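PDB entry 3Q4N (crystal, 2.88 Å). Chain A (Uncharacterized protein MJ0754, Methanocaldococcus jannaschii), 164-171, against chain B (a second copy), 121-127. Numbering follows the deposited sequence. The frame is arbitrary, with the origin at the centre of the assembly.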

# COMPACT_ATOMS: atom_id res chain seq x y z
N GLN A 164 6.65 -5.94 3.07
CA GLN A 164 6.24 -4.55 3.29
C GLN A 164 4.74 -4.32 3.10
O GLN A 164 4.14 -3.51 3.82
CB GLN A 164 7.01 -3.59 2.36
CG GLN A 164 8.29 -2.98 2.92
CD GLN A 164 9.31 -2.74 1.82
OE1 GLN A 164 9.66 -3.67 1.08
NE2 GLN A 164 9.78 -1.49 1.69
N TYR A 165 4.13 -5.05 2.16
CA TYR A 165 2.80 -4.69 1.67
C TYR A 165 1.75 -5.71 1.97
O TYR A 165 0.66 -5.35 2.39
CB TYR A 165 2.82 -4.37 0.17
CG TYR A 165 3.78 -3.25 -0.16
CD1 TYR A 165 3.39 -1.92 -0.08
CD2 TYR A 165 5.10 -3.54 -0.54
CE1 TYR A 165 4.28 -0.90 -0.38
CE2 TYR A 165 6.00 -2.53 -0.84
CZ TYR A 165 5.58 -1.22 -0.76
OH TYR A 165 6.48 -0.22 -1.06
N ILE A 166 2.07 -6.98 1.76
CA ILE A 166 1.16 -8.04 2.14
C ILE A 166 1.31 -8.23 3.62
O ILE A 166 2.25 -7.70 4.22
CB ILE A 166 1.47 -9.35 1.41
CG1 ILE A 166 2.90 -9.84 1.71
CG2 ILE A 166 1.27 -9.16 -0.09
CD1 ILE A 166 3.26 -11.16 1.08
N SER A 167 0.38 -8.96 4.23
CA SER A 167 0.50 -9.28 5.65
C SER A 167 1.66 -10.25 5.93
O SER A 167 2.02 -11.09 5.08
CB SER A 167 -0.81 -9.87 6.19
OG SER A 167 -1.11 -11.13 5.60
N LYS A 168 2.24 -10.13 7.13
CA LYS A 168 3.19 -11.12 7.66
C LYS A 168 2.64 -12.54 7.57
O LYS A 168 3.38 -13.49 7.34
CB LYS A 168 3.47 -10.79 9.11
CG LYS A 168 4.76 -11.41 9.67
CD LYS A 168 5.86 -10.36 9.76
CE LYS A 168 5.70 -9.54 11.01
NZ LYS A 168 5.59 -8.12 10.66
N GLU A 169 1.34 -12.68 7.78
CA GLU A 169 0.66 -13.97 7.80
C GLU A 169 0.50 -14.62 6.44
O GLU A 169 0.48 -15.84 6.35
CB GLU A 169 -0.72 -13.80 8.42
CG GLU A 169 -0.74 -14.11 9.89
CD GLU A 169 -0.77 -15.62 10.15
OE1 GLU A 169 0.14 -16.12 10.86
OE2 GLU A 169 -1.72 -16.29 9.65
N GLU A 170 0.35 -13.80 5.41
CA GLU A 170 0.13 -14.26 4.04
C GLU A 170 1.47 -14.52 3.39
O GLU A 170 1.61 -15.42 2.56
CB GLU A 170 -0.60 -13.19 3.25
CG GLU A 170 -1.35 -13.66 2.02
CD GLU A 170 -2.10 -12.50 1.37
OE1 GLU A 170 -2.07 -12.40 0.12
OE2 GLU A 170 -2.70 -11.68 2.11
N TYR A 171 2.46 -13.70 3.77
CA TYR A 171 3.84 -13.93 3.36
C TYR A 171 4.30 -15.27 3.86
O TYR A 171 4.80 -16.07 3.09
CB TYR A 171 4.76 -12.82 3.88
CG TYR A 171 6.22 -13.09 3.62
CD1 TYR A 171 6.77 -12.95 2.35
CD2 TYR A 171 7.07 -13.47 4.66
CE1 TYR A 171 8.13 -13.19 2.11
CE2 TYR A 171 8.43 -13.71 4.43
CZ TYR A 171 8.95 -13.57 3.15
OH TYR A 171 10.29 -13.81 2.93
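Chain B 121-127: EKWINKT

No hydrogen bond joins these two stretches, although two lysines reach across from chain B; the polar link that does form is a salt bridge, between A:Glu170 OE2 and B:Lys126 NZ at 3.5 Å. The example illustrates a general principle: where backbones stand well apart, long side chains do the bridging. The nearest CA pairs, A:Ile166 with B:Lys122 and A:Ser167 with B:Trp123, are 9.2 and 9.4 Å apart, and only 193 Å² is buried, both sides summed.

Chain B contributes part of a helix that begins before B:Glu121. B:Asn125 N bonds to B:Glu121 O at 3.0 Å, and the bonds from B:Lys126 N to B:Lys122 O (3.5 Å) and B:Trp123 O (3.1 Å) are weak. B:Lys122 and B:Lys126, four residues apart in sequence, both send CA-to-CB toward chain A. Opposite them, chain A runs as a loop through A:Ser167 and then enters a helix at A:Lys168. The register pairs rise together, so the two chains advance in the same sense here.

A:Ser167 has two roles. As N-cap, its OG accepts from A:Glu170 N at 3.0 Å, which holds the first turn in place. The same residue meets chain B: A:Ser167 CB lies 4.1 Å from B:Trp123 CH2, approaching the indole obliquely, and A:Ser167 OG lies 3.8 Å from B:Lys126 CE. B:Trp123 starts sideways, but its ring end comes nearer to chain A.

At the other lysine, B:Lys122 is extended through chi3 before turning at chi4 (m). Its NZ comes within 3.2 Å of A:Tyr165 O, yet the angle is too poor for a hydrogen bond. The CA-to-CB bond of A:Tyr165 points away from chain B.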

# COMPACT_ATOMS: atom_id res chain seq x y z
N GLU B 121 -8.90 -0.12 3.91
CA GLU B 121 -9.63 -0.93 2.92
C GLU B 121 -8.96 -2.30 2.86
O GLU B 121 -9.61 -3.32 2.97
CB GLU B 121 -9.67 -0.28 1.53
CG GLU B 121 -10.85 0.68 1.24
CD GLU B 121 -10.53 1.76 0.15
OE1 GLU B 121 -9.80 1.47 -0.83
OE2 GLU B 121 -11.04 2.91 0.26
N LYS B 122 -7.63 -2.29 2.70
CA LYS B 122 -6.81 -3.50 2.71
C LYS B 122 -7.22 -4.44 3.84
O LYS B 122 -7.47 -5.62 3.60
CB LYS B 122 -5.34 -3.10 2.82
CG LYS B 122 -4.32 -4.18 3.11
CD LYS B 122 -3.02 -3.48 3.48
CE LYS B 122 -1.80 -4.40 3.45
NZ LYS B 122 -1.50 -5.14 4.74
N TRP B 123 -7.31 -3.90 5.05
CA TRP B 123 -7.65 -4.69 6.25
C TRP B 123 -9.12 -5.12 6.40
O TRP B 123 -9.40 -6.25 6.81
CB TRP B 123 -7.20 -3.97 7.51
CG TRP B 123 -5.71 -3.96 7.72
CD1 TRP B 123 -4.90 -2.86 7.84
CD2 TRP B 123 -4.85 -5.10 7.84
NE1 TRP B 123 -3.59 -3.24 8.02
CE2 TRP B 123 -3.53 -4.61 8.02
CE3 TRP B 123 -5.06 -6.49 7.81
CZ2 TRP B 123 -2.43 -5.46 8.17
CZ3 TRP B 123 -3.97 -7.33 7.96
CH2 TRP B 123 -2.67 -6.82 8.13
N ILE B 124 -10.04 -4.21 6.08
CA ILE B 124 -11.45 -4.53 6.07
C ILE B 124 -11.68 -5.74 5.16
O ILE B 124 -12.32 -6.72 5.57
CB ILE B 124 -12.28 -3.34 5.56
CG1 ILE B 124 -12.43 -2.30 6.67
CG2 ILE B 124 -13.65 -3.79 5.05
CD1 ILE B 124 -12.87 -0.94 6.16
N ASN B 125 -11.11 -5.67 3.96
CA ASN B 125 -11.23 -6.74 2.97
C ASN B 125 -10.75 -8.10 3.44
O ASN B 125 -11.23 -9.14 2.99
CB ASN B 125 -10.51 -6.33 1.69
CG ASN B 125 -11.31 -5.35 0.86
OD1 ASN B 125 -11.02 -4.15 0.82
ND2 ASN B 125 -12.36 -5.85 0.20
N LYS B 126 -9.79 -8.09 4.36
CA LYS B 126 -9.27 -9.31 4.94
C LYS B 126 -10.03 -9.80 6.18
O LYS B 126 -9.44 -10.52 7.00
CB LYS B 126 -7.80 -9.11 5.30
CG LYS B 126 -6.84 -9.27 4.15
CD LYS B 126 -5.71 -10.23 4.56
CE LYS B 126 -4.36 -9.58 4.45
NZ LYS B 126 -4.30 -8.72 3.22
N THR B 127 -11.31 -9.44 6.34
CA THR B 127 -12.10 -9.90 7.52
C THR B 127 -13.64 -9.94 7.47
O THR B 127 -14.28 -9.09 6.84
CB THR B 127 -11.75 -9.10 8.81
OG1 THR B 127 -12.47 -9.67 9.92
CG2 THR B 127 -12.13 -7.60 8.70